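Local coordinates for putative cell adhesion protein (Bacteroides thetaiotaomicron, PDB 4DGU) that belongs to the fimbrillin-like family and probably serves as a subunit of a pilus of the gut bacterium, at the interface of chains A and B and the interface of chains A and C. Sequence-based numbering; all coordinates share one arbitrary frame. Chains: chain A/B/C, putative cell adhesion protein.

Contacts 1 and 2 are patches of one two-fold interface between chains A and B. Contact 3 belongs to the interface of chains A and C. The C-alpha centres of contacts 1 and 3 lie about 9 Å apart, and both use helix 30-33 of chain A: A:Asn31 serves contact 1 and A:Asp32 contact 3. Contact 2 is about 31 Å from contact 1 and 29 Å from contact 3. Chain A gives strand 237-242 to contact 2, and chain B gives residues 244 and 246 to contact 1. By the two-fold, each chain lends its C-terminal segment to the other. Contact 3 joins a further copy beside contact 1.

Contact 1: the interface of chains A and B. Residues chain A 21, 29-31, 126-127, 222-223; chain B 244, 246.
B:Tyr246 inserts its ring among A:Ala21, A:Asn31, A:Lys126, A:Ala222 and A:Gly223, a pocket of chain A for this tyrosine near the C terminus of chain B. The ring lies under the aliphatic chain of A:Lys126. A:Lys126 CG sits over one face, 3.7 Å from the B:Tyr246 ring centroid, as a CH-pi contact. The two side chains run past each other in opposite directions, and A:Lys126 CE passes B:Tyr246 CB. The lysine chain is extended beyond CG (chi2 177°), which lays its methylenes along the ring. A:Ala21 CB touches B:Tyr246 CD1 at 3.7 Å. A:Gly223 CA packs on B:Tyr246 CE2 at 3.5 Å, and A:Ala222 CB meets the ring edge. The phenol B:Tyr246 OH accepts a nearly straight hydrogen bond from the backbone A:Arg127 N at 3.0 Å (167° at H). It also donates to the amide oxygen OD1 of A:Asn31, which approaches tip to tip in the ring plane. The modelled length of that bond is doubtful. The amide and ring planes stand 86° apart. B:Pro244 packs on A:Gly223, with A:Thr29 CG2 a looser contact 4.1 Å from B:Pro244 CB. In the second shell, A:Arg127 NH1 donates to A:Ser30 OG at 3.0 Å. This ties strand 120-127 to helix 30-33, the elements that carry A:Arg127 and A:Asn31. Any role in the pilus is an inference. The pocket joins these elements, A:Ala21 just after strand 13-20 and the loop at 222-223; B:Pro244 and B:Tyr246 follow strand 237-242.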
ATOM      1  N   ALA A  21     -11.777 -21.734   6.745  1.00 43.00           N
ATOM      2  CA  ALA A  21     -12.654 -20.623   6.382  1.00 41.83           C
ATOM      3  C   ALA A  21     -12.076 -19.909   5.164  1.00 47.05           C
ATOM      4  O   ALA A  21     -10.848 -19.872   4.991  1.00 44.63           O
ATOM      5  CB  ALA A  21     -12.804 -19.652   7.535  1.00 41.27           C
ATOM      6  N   THR A  29      -4.329 -16.297   3.195  1.00 38.32           N
ATOM      7  CA  THR A  29      -4.693 -16.487   4.596  1.00 38.50           C
ATOM      8  C   THR A  29      -3.655 -17.419   5.145  1.00 42.08           C
ATOM      9  O   THR A  29      -3.022 -18.147   4.355  1.00 42.56           O
ATOM     10  CB  THR A  29      -6.129 -17.049   4.796  1.00 45.12           C
ATOM     11  OG1 THR A  29      -6.228 -18.349   4.221  1.00 43.04           O
ATOM     12  CG2 THR A  29      -7.190 -16.153   4.251  1.00 42.72           C
ATOM     13  N   SER A  30      -3.480 -17.440   6.476  1.00 36.98           N
ATOM     14  CA  SER A  30      -2.528 -18.351   7.120  1.00 37.54           C
ATOM     15  C   SER A  30      -2.932 -19.824   6.890  1.00 41.75           C
ATOM     16  O   SER A  30      -2.088 -20.715   7.012  1.00 42.48           O
ATOM     17  CB  SER A  30      -2.414 -18.056   8.614  1.00 40.53           C
ATOM     18  OG  SER A  30      -3.590 -18.464   9.297  1.00 47.01           O
ATOM     19  N   ASN A  31      -4.228 -20.063   6.576  1.00 38.50           N
ATOM     20  CA  ASN A  31      -4.797 -21.380   6.280  1.00 38.97           C
ATOM     21  C   ASN A  31      -4.107 -22.005   5.070  1.00 43.22           C
ATOM     22  O   ASN A  31      -3.947 -23.219   5.029  1.00 43.46           O
ATOM     23  CB  ASN A  31      -6.318 -21.272   6.011  1.00 41.24           C
ATOM     24  CG  ASN A  31      -7.147 -20.794   7.173  1.00 52.88           C
ATOM     25  OD1 ASN A  31      -7.229 -19.601   7.478  1.00 44.66           O
ATOM     26  ND2 ASN A  31      -7.829 -21.709   7.819  1.00 43.74           N
ATOM     27  N   LYS A 126     -11.196 -20.641  11.147  1.00 37.51           N
ATOM     28  CA  LYS A 126     -10.425 -19.423  11.047  1.00 35.98           C
ATOM     29  C   LYS A 126      -9.253 -19.543  12.049  1.00 39.48           C
ATOM     30  O   LYS A 126      -9.479 -20.073  13.139  1.00 40.54           O
ATOM     31  CB  LYS A 126     -11.296 -18.201  11.422  1.00 36.58           C
ATOM     32  CG  LYS A 126     -12.462 -17.892  10.510  1.00 34.24           C
ATOM     33  CD  LYS A 126     -13.273 -16.721  11.043  1.00 32.69           C
ATOM     34  CE  LYS A 126     -14.446 -16.343  10.156  1.00 42.45           C
ATOM     35  NZ  LYS A 126     -15.321 -15.354  10.855  1.00 51.74           N
ATOM     36  N   ARG A 127      -8.030 -19.055  11.718  1.00 35.56           N
ATOM     37  CA  ARG A 127      -6.925 -18.974  12.687  1.00 35.71           C
ATOM     38  C   ARG A 127      -7.049 -17.572  13.304  1.00 39.09           C
ATOM     39  O   ARG A 127      -7.017 -16.586  12.555  1.00 39.46           O
ATOM     40  CB  ARG A 127      -5.546 -19.236  12.054  1.00 33.61           C
ATOM     41  CG  ARG A 127      -4.381 -19.235  13.059  1.00 34.81           C
ATOM     42  CD  ARG A 127      -3.103 -19.809  12.481  1.00 36.24           C
ATOM     43  NE  ARG A 127      -3.135 -21.273  12.397  1.00 51.10           N
ATOM     44  CZ  ARG A 127      -3.299 -21.982  11.276  1.00 57.39           C
ATOM     45  NH1 ARG A 127      -3.404 -21.377  10.108  1.00 35.53           N
ATOM     46  NH2 ARG A 127      -3.329 -23.309  11.321  1.00 46.67           N
ATOM     47  N   ALA A 222      -7.198 -11.954  12.556  1.00 39.69           N
ATOM     48  CA  ALA A 222      -7.355 -13.374  12.275  1.00 37.84           C
ATOM     49  C   ALA A 222      -7.093 -13.619  10.783  1.00 39.23           C
ATOM     50  O   ALA A 222      -7.525 -12.822   9.927  1.00 35.84           O
ATOM     51  CB  ALA A 222      -8.753 -13.829  12.654  1.00 37.83           C
ATOM     52  N   GLY A 223      -6.342 -14.683  10.508  1.00 35.86           N
ATOM     53  CA  GLY A 223      -5.975 -15.075   9.151  1.00 34.70           C
ATOM     54  C   GLY A 223      -4.657 -14.493   8.683  1.00 36.89           C
ATOM     55  O   GLY A 223      -4.193 -14.866   7.608  1.00 37.24           O
TER
ATOM     56  N   PRO B 244      -5.460 -10.312   5.751  1.00 40.81           N
ATOM     57  CA  PRO B 244      -6.660 -10.688   4.999  1.00 41.03           C
ATOM     58  C   PRO B 244      -7.954 -10.419   5.771  1.00 45.78           C
ATOM     59  O   PRO B 244      -7.949 -10.136   6.973  1.00 45.52           O
ATOM     60  CB  PRO B 244      -6.480 -12.191   4.813  1.00 43.69           C
ATOM     61  CG  PRO B 244      -5.820 -12.603   6.040  1.00 48.42           C
ATOM     62  CD  PRO B 244      -4.845 -11.499   6.379  1.00 43.07           C
ATOM     63  N   TYR B 246     -11.486 -12.634   6.483  1.00 43.64           N
ATOM     64  CA  TYR B 246     -12.331 -13.790   6.291  1.00 43.27           C
ATOM     65  C   TYR B 246     -13.747 -13.338   5.907  1.00 50.16           C
ATOM     66  O   TYR B 246     -14.164 -12.231   6.272  1.00 47.75           O
ATOM     67  CB  TYR B 246     -12.382 -14.636   7.552  1.00 43.72           C
ATOM     68  CG  TYR B 246     -11.131 -15.418   7.885  1.00 43.33           C
ATOM     69  CD1 TYR B 246     -10.775 -16.547   7.142  1.00 45.25           C
ATOM     70  CD2 TYR B 246     -10.398 -15.142   9.041  1.00 41.42           C
ATOM     71  CE1 TYR B 246      -9.694 -17.347   7.515  1.00 43.99           C
ATOM     72  CE2 TYR B 246      -9.324 -15.944   9.426  1.00 41.17           C
ATOM     73  CZ  TYR B 246      -8.964 -17.035   8.651  1.00 44.80           C
ATOM     74  OH  TYR B 246      -7.892 -17.824   9.006  1.00 38.07           O
TER

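Contact 2: the interface of chains A and B. Residues chain A 232-235, 237-239; chain B 211-214.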
ATOM      1  N   LYS A 232      21.102  -8.987   4.347  1.00 48.36           N
ATOM      2  CA  LYS A 232      22.041  -7.898   4.592  1.00 48.48           C
ATOM      3  C   LYS A 232      21.680  -6.690   3.694  1.00 50.55           C
ATOM      4  O   LYS A 232      22.366  -5.669   3.752  1.00 50.82           O
ATOM      5  CB  LYS A 232      23.493  -8.366   4.368  1.00 52.23           C
ATOM      6  CG  LYS A 232      23.928  -9.549   5.245  1.00 66.07           C
ATOM      7  CD  LYS A 232      25.384  -9.936   5.003  1.00 77.44           C
ATOM      8  CE  LYS A 232      25.850 -11.034   5.923  1.00 85.43           C
ATOM      9  NZ  LYS A 232      27.323 -11.249   5.820  1.00 95.50           N
ATOM     10  N   LYS A 233      20.551  -6.796   2.931  1.00 43.91           N
ATOM     11  CA  LYS A 233      20.038  -5.793   1.971  1.00 42.39           C
ATOM     12  C   LYS A 233      19.863  -4.380   2.536  1.00 44.88           C
ATOM     13  O   LYS A 233      19.944  -3.408   1.797  1.00 43.48           O
ATOM     14  CB  LYS A 233      18.663  -6.224   1.437  1.00 44.51           C
ATOM     15  CG  LYS A 233      18.636  -7.234   0.317  1.00 49.65           C
ATOM     16  CD  LYS A 233      17.163  -7.545  -0.006  1.00 57.04           C
ATOM     17  CE  LYS A 233      16.943  -8.681  -0.977  1.00 65.72           C
ATOM     18  NZ  LYS A 233      17.336  -8.323  -2.359  1.00 64.28           N
ATOM     19  N   PHE A 234      19.534  -4.270   3.816  1.00 43.93           N
ATOM     20  CA  PHE A 234      19.198  -3.003   4.471  1.00 43.39           C
ATOM     21  C   PHE A 234      20.113  -2.726   5.657  1.00 49.87           C
ATOM     22  O   PHE A 234      19.668  -2.157   6.662  1.00 49.13           O
ATOM     23  CB  PHE A 234      17.706  -3.029   4.926  1.00 43.17           C
ATOM     24  CG  PHE A 234      16.740  -3.597   3.907  1.00 42.27           C
ATOM     25  CD1 PHE A 234      16.306  -2.827   2.831  1.00 43.27           C
ATOM     26  CD2 PHE A 234      16.313  -4.918   3.990  1.00 43.16           C
ATOM     27  CE1 PHE A 234      15.471  -3.369   1.859  1.00 43.10           C
ATOM     28  CE2 PHE A 234      15.440  -5.451   3.032  1.00 44.34           C
ATOM     29  CZ  PHE A 234      15.028  -4.670   1.974  1.00 41.97           C
ATOM     30  N   GLY A 235      21.386  -3.109   5.523  1.00 48.90           N
ATOM     31  CA  GLY A 235      22.390  -2.896   6.560  1.00 49.86           C
ATOM     32  C   GLY A 235      22.590  -1.436   6.943  1.00 53.15           C
ATOM     33  O   GLY A 235      22.687  -1.113   8.131  1.00 54.62           O
ATOM     34  N   GLY A 237      20.426   1.073   5.950  1.00 42.62           N
ATOM     35  CA  GLY A 237      19.156   1.756   5.894  1.00 41.16           C
ATOM     36  C   GLY A 237      18.331   1.339   4.692  1.00 45.57           C
ATOM     37  O   GLY A 237      18.483   0.227   4.173  1.00 42.32           O
ATOM     38  N   ILE A 238      17.399   2.222   4.275  1.00 43.96           N
ATOM     39  CA  ILE A 238      16.452   1.902   3.206  1.00 42.05           C
ATOM     40  C   ILE A 238      16.308   3.040   2.198  1.00 44.25           C
ATOM     41  O   ILE A 238      16.543   4.213   2.508  1.00 43.66           O
ATOM     42  CB  ILE A 238      15.032   1.504   3.784  1.00 43.18           C
ATOM     43  CG1 ILE A 238      14.319   2.704   4.465  1.00 43.96           C
ATOM     44  CG2 ILE A 238      15.104   0.298   4.709  1.00 42.59           C
ATOM     45  CD1 ILE A 238      12.835   2.540   4.783  1.00 46.54           C
ATOM     46  N   ILE A 239      15.897   2.665   0.987  1.00 39.74           N
ATOM     47  CA  ILE A 239      15.534   3.584  -0.084  1.00 39.91           C
ATOM     48  C   ILE A 239      14.020   3.418  -0.243  1.00 43.07           C
ATOM     49  O   ILE A 239      13.518   2.300  -0.307  1.00 39.94           O
ATOM     50  CB  ILE A 239      16.317   3.336  -1.410  1.00 43.55           C
ATOM     51  CG1 ILE A 239      17.762   3.782  -1.286  1.00 44.62           C
ATOM     52  CG2 ILE A 239      15.630   4.030  -2.604  1.00 44.29           C
ATOM     53  CD1 ILE A 239      18.691   2.880  -1.949  1.00 54.50           C
TER
ATOM     54  N   LYS B 211      24.948  -2.132   2.503  1.00 53.63           N
ATOM     55  CA  LYS B 211      23.933  -2.028   1.453  1.00 51.70           C
ATOM     56  C   LYS B 211      22.713  -1.241   1.949  1.00 51.46           C
ATOM     57  O   LYS B 211      22.389  -1.262   3.142  1.00 50.32           O
ATOM     58  CB  LYS B 211      23.503  -3.427   0.966  1.00 53.74           C
ATOM     59  CG  LYS B 211      24.616  -4.196   0.280  1.00 60.64           C
ATOM     60  CD  LYS B 211      24.208  -5.645   0.062  1.00 66.99           C
ATOM     61  CE  LYS B 211      25.180  -6.367  -0.841  1.00 70.11           C
ATOM     62  NZ  LYS B 211      24.755  -7.768  -1.094  1.00 76.22           N
ATOM     63  N   ILE B 212      22.095  -0.504   1.028  1.00 46.16           N
ATOM     64  CA  ILE B 212      20.866   0.269   1.213  1.00 45.09           C
ATOM     65  C   ILE B 212      19.964  -0.143   0.027  1.00 48.81           C
ATOM     66  O   ILE B 212      20.333   0.066  -1.142  1.00 48.71           O
ATOM     67  CB  ILE B 212      21.105   1.812   1.274  1.00 48.86           C
ATOM     68  CG1 ILE B 212      22.161   2.227   2.276  1.00 50.89           C
ATOM     69  CG2 ILE B 212      19.804   2.561   1.559  1.00 51.18           C
ATOM     70  CD1 ILE B 212      22.700   3.672   2.001  1.00 62.64           C
ATOM     71  N   SER B 213      18.843  -0.789   0.299  1.00 44.37           N
ATOM     72  CA  SER B 213      17.995  -1.242  -0.793  1.00 43.41           C
ATOM     73  C   SER B 213      16.607  -0.641  -0.730  1.00 46.04           C
ATOM     74  O   SER B 213      16.193  -0.121   0.308  1.00 43.28           O
ATOM     75  CB  SER B 213      17.915  -2.764  -0.793  1.00 47.42           C
ATOM     76  OG  SER B 213      19.225  -3.318  -0.772  1.00 51.24           O
ATOM     77  N   ALA B 214      15.882  -0.716  -1.850  1.00 45.89           N
ATOM     78  CA  ALA B 214      14.503  -0.240  -1.902  1.00 45.52           C
ATOM     79  C   ALA B 214      13.627  -1.243  -1.187  1.00 51.14           C
ATOM     80  O   ALA B 214      13.846  -2.454  -1.299  1.00 50.80           O
ATOM     81  CB  ALA B 214      14.043  -0.042  -3.349  1.00 45.63           C
TER
HETATM   82  O   HOH W   1      24.785  -4.595   4.113  1.00 60.20           O
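A:Ile239 and B:Ser213 join two strands across the chains. Strand 237-242 of chain A runs parallel to strand 209-214 of chain B. The bridge pairs are A:Gly237 with B:Ile212, A:Ile238 with B:Ser213 and A:Ile239 with B:Ala214. Backbone N of A:Ile239 donates to O of B:Ser213 at 2.9 Å. A side-chain hydrogen bond adds to this. The hydroxyl OG of B:Ser213 donates to the backbone O of A:Lys233 at 2.7 Å, tilted 26° from the carbonyl plane. OG stands anti to its own carbonyl carbon (chi1 -52°), which turns it toward the loop before the strand. One water links the backbones farther along. Water 1 lies 2.7 Å from A:Lys232 O and 2.9 Å from B:Lys211 N.

Apolar contacts flank the polar ones. A:Ile239 and B:Ile212 cross at about a right angle, with CD1 of the first 3.7 Å from CG2 of the second. The same CG2 also rests on the backbone of A:Ile238. A:Phe234 turns a ring edge to the partner. A:Phe234 CE1 touches B:Ser213 CB at 3.7 Å, and the carbonyl oxygens of B:Ser213 and B:Ala214 lie in the plane of the ring at that edge. CB of A:Lys233 sits over one face of the A:Phe234 ring, toward its rim.

The patch extends a beta-sheet of chain B with a C-terminal strand of chain A. Such strand addition may serve subunit joining in the pilus, though the crystal assembly alone does not prove it.

Contact 3: the interface of chains A and C. Residues chain A 24-25, 27-28, 32; chain C 28.
A polar patch, carried by C:Arg28, lies in the interface of chains A and C, which is two-fold symmetric as a whole. It links two copies in the deposited assembly; a place in the pilus is only an inference. The guanidinium grips A:Asp32 side-on with two nitrogens. C:Arg28 NH2 meets A:Asp32 OD1 on its syn lone pair at 3.1 Å, a nearly straight hydrogen bond (173° at H) that is also a salt bridge. C:Arg28 NE donates to A:Asp32 OD2 at 3.2 Å, on the syn side but tilted out of the carboxylate plane. C:Arg28 NH1 turns to the other side and donates to the backbone O of A:Pro25 at 2.7 Å, from above the carbonyl plane. The carbonyl O of A:Thr27 lies over one guanidinium face, toward its rim. The two Arg28 side chains differ in shape. C:Arg28 is extended from CG to NE (chi2 -165°), which carries its group across. A:Arg28 is bent (chi2 73°), and its NH1 donates to A:Asp32 OD2 of its own chain, from the same face as C:Arg28 NE. The shared carboxylate may offset the repulsion of the two arginines. A water bridges the backbone N atoms of A:Arg28 and C:Arg28. The site lies between the loop of residues 24 to 28 and helix 30-33 of chain A.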
ATOM      1  N   ASP A  24     -11.365 -13.792   0.270  1.00 40.17           N
ATOM      2  CA  ASP A  24     -11.437 -13.457  -1.145  1.00 39.32           C
ATOM      3  C   ASP A  24     -10.533 -14.425  -1.967  1.00 43.18           C
ATOM      4  O   ASP A  24      -9.465 -14.793  -1.474  1.00 44.32           O
ATOM      5  CB  ASP A  24     -11.009 -11.985  -1.346  1.00 39.37           C
ATOM      6  CG  ASP A  24     -11.007 -11.537  -2.790  1.00 45.61           C
ATOM      7  OD1 ASP A  24     -12.066 -11.118  -3.277  1.00 49.08           O
ATOM      8  OD2 ASP A  24      -9.996 -11.759  -3.477  1.00 51.34           O
ATOM      9  N   PRO A  25     -10.902 -14.786  -3.226  1.00 40.38           N
ATOM     10  CA  PRO A  25     -10.053 -15.692  -4.028  1.00 40.50           C
ATOM     11  C   PRO A  25      -8.613 -15.220  -4.242  1.00 45.19           C
ATOM     12  O   PRO A  25      -7.742 -16.049  -4.485  1.00 46.72           O
ATOM     13  CB  PRO A  25     -10.770 -15.734  -5.380  1.00 43.07           C
ATOM     14  CG  PRO A  25     -12.153 -15.389  -5.103  1.00 47.44           C
ATOM     15  CD  PRO A  25     -12.154 -14.460  -3.944  1.00 42.49           C
ATOM     16  N   THR A  27      -6.849 -13.448  -1.942  1.00 41.00           N
ATOM     17  CA  THR A  27      -6.086 -13.166  -0.721  1.00 40.97           C
ATOM     18  C   THR A  27      -5.495 -14.409  -0.008  1.00 42.27           C
ATOM     19  O   THR A  27      -6.136 -15.435   0.185  1.00 43.02           O
ATOM     20  CB  THR A  27      -6.875 -12.285   0.277  1.00 45.74           C
ATOM     21  OG1 THR A  27      -7.611 -13.090   1.166  1.00 54.19           O
ATOM     22  CG2 THR A  27      -7.782 -11.301  -0.397  1.00 37.00           C
ATOM     23  N   ARG A  28      -4.245 -14.260   0.371  1.00 37.87           N
ATOM     24  CA  ARG A  28      -3.501 -15.211   1.164  1.00 37.92           C
ATOM     25  C   ARG A  28      -4.012 -15.143   2.618  1.00 41.94           C
ATOM     26  O   ARG A  28      -4.176 -14.055   3.162  1.00 41.44           O
ATOM     27  CB  ARG A  28      -2.001 -14.857   1.087  1.00 37.40           C
ATOM     28  CG  ARG A  28      -1.077 -15.577   2.080  1.00 37.93           C
ATOM     29  CD  ARG A  28      -0.857 -17.023   1.714  1.00 38.29           C
ATOM     30  NE  ARG A  28       0.118 -17.149   0.637  1.00 46.61           N
ATOM     31  CZ  ARG A  28      -0.044 -17.911  -0.437  1.00 56.58           C
ATOM     32  NH1 ARG A  28      -1.165 -18.598  -0.608  1.00 44.40           N
ATOM     33  NH2 ARG A  28       0.901 -17.968  -1.366  1.00 43.95           N
ATOM     34  N   ASP A  32      -3.698 -21.171   4.082  1.00 39.98           N
ATOM     35  CA  ASP A  32      -3.026 -21.605   2.865  1.00 40.39           C
ATOM     36  C   ASP A  32      -1.717 -22.320   3.168  1.00 47.47           C
ATOM     37  O   ASP A  32      -1.401 -23.326   2.520  1.00 50.31           O
ATOM     38  CB  ASP A  32      -2.744 -20.394   1.945  1.00 41.22           C
ATOM     39  CG  ASP A  32      -3.959 -19.702   1.381  1.00 44.30           C
ATOM     40  OD1 ASP A  32      -5.021 -20.346   1.303  1.00 49.23           O
ATOM     41  OD2 ASP A  32      -3.827 -18.544   0.941  1.00 41.16           O
TER
ATOM     42  N   ARG C  28      -0.957 -14.470  -2.920  1.00 40.10           N
ATOM     43  CA  ARG C  28      -1.428 -15.564  -3.755  1.00 39.12           C
ATOM     44  C   ARG C  28      -0.983 -15.335  -5.230  1.00 40.63           C
ATOM     45  O   ARG C  28      -1.103 -14.224  -5.780  1.00 37.14           O
ATOM     46  CB  ARG C  28      -2.938 -15.704  -3.628  1.00 37.13           C
ATOM     47  CG  ARG C  28      -3.344 -16.740  -2.619  1.00 40.67           C
ATOM     48  CD  ARG C  28      -4.801 -17.069  -2.819  1.00 52.97           C
ATOM     49  NE  ARG C  28      -5.326 -17.933  -1.765  1.00 67.07           N
ATOM     50  CZ  ARG C  28      -6.610 -18.261  -1.629  1.00 82.12           C
ATOM     51  NH1 ARG C  28      -7.518 -17.793  -2.479  1.00 71.06           N
ATOM     52  NH2 ARG C  28      -6.997 -19.051  -0.636  1.00 57.55           N
TER
HETATM   53  O   HOH W   2      -2.674 -12.474  -1.618  1.00 43.01           O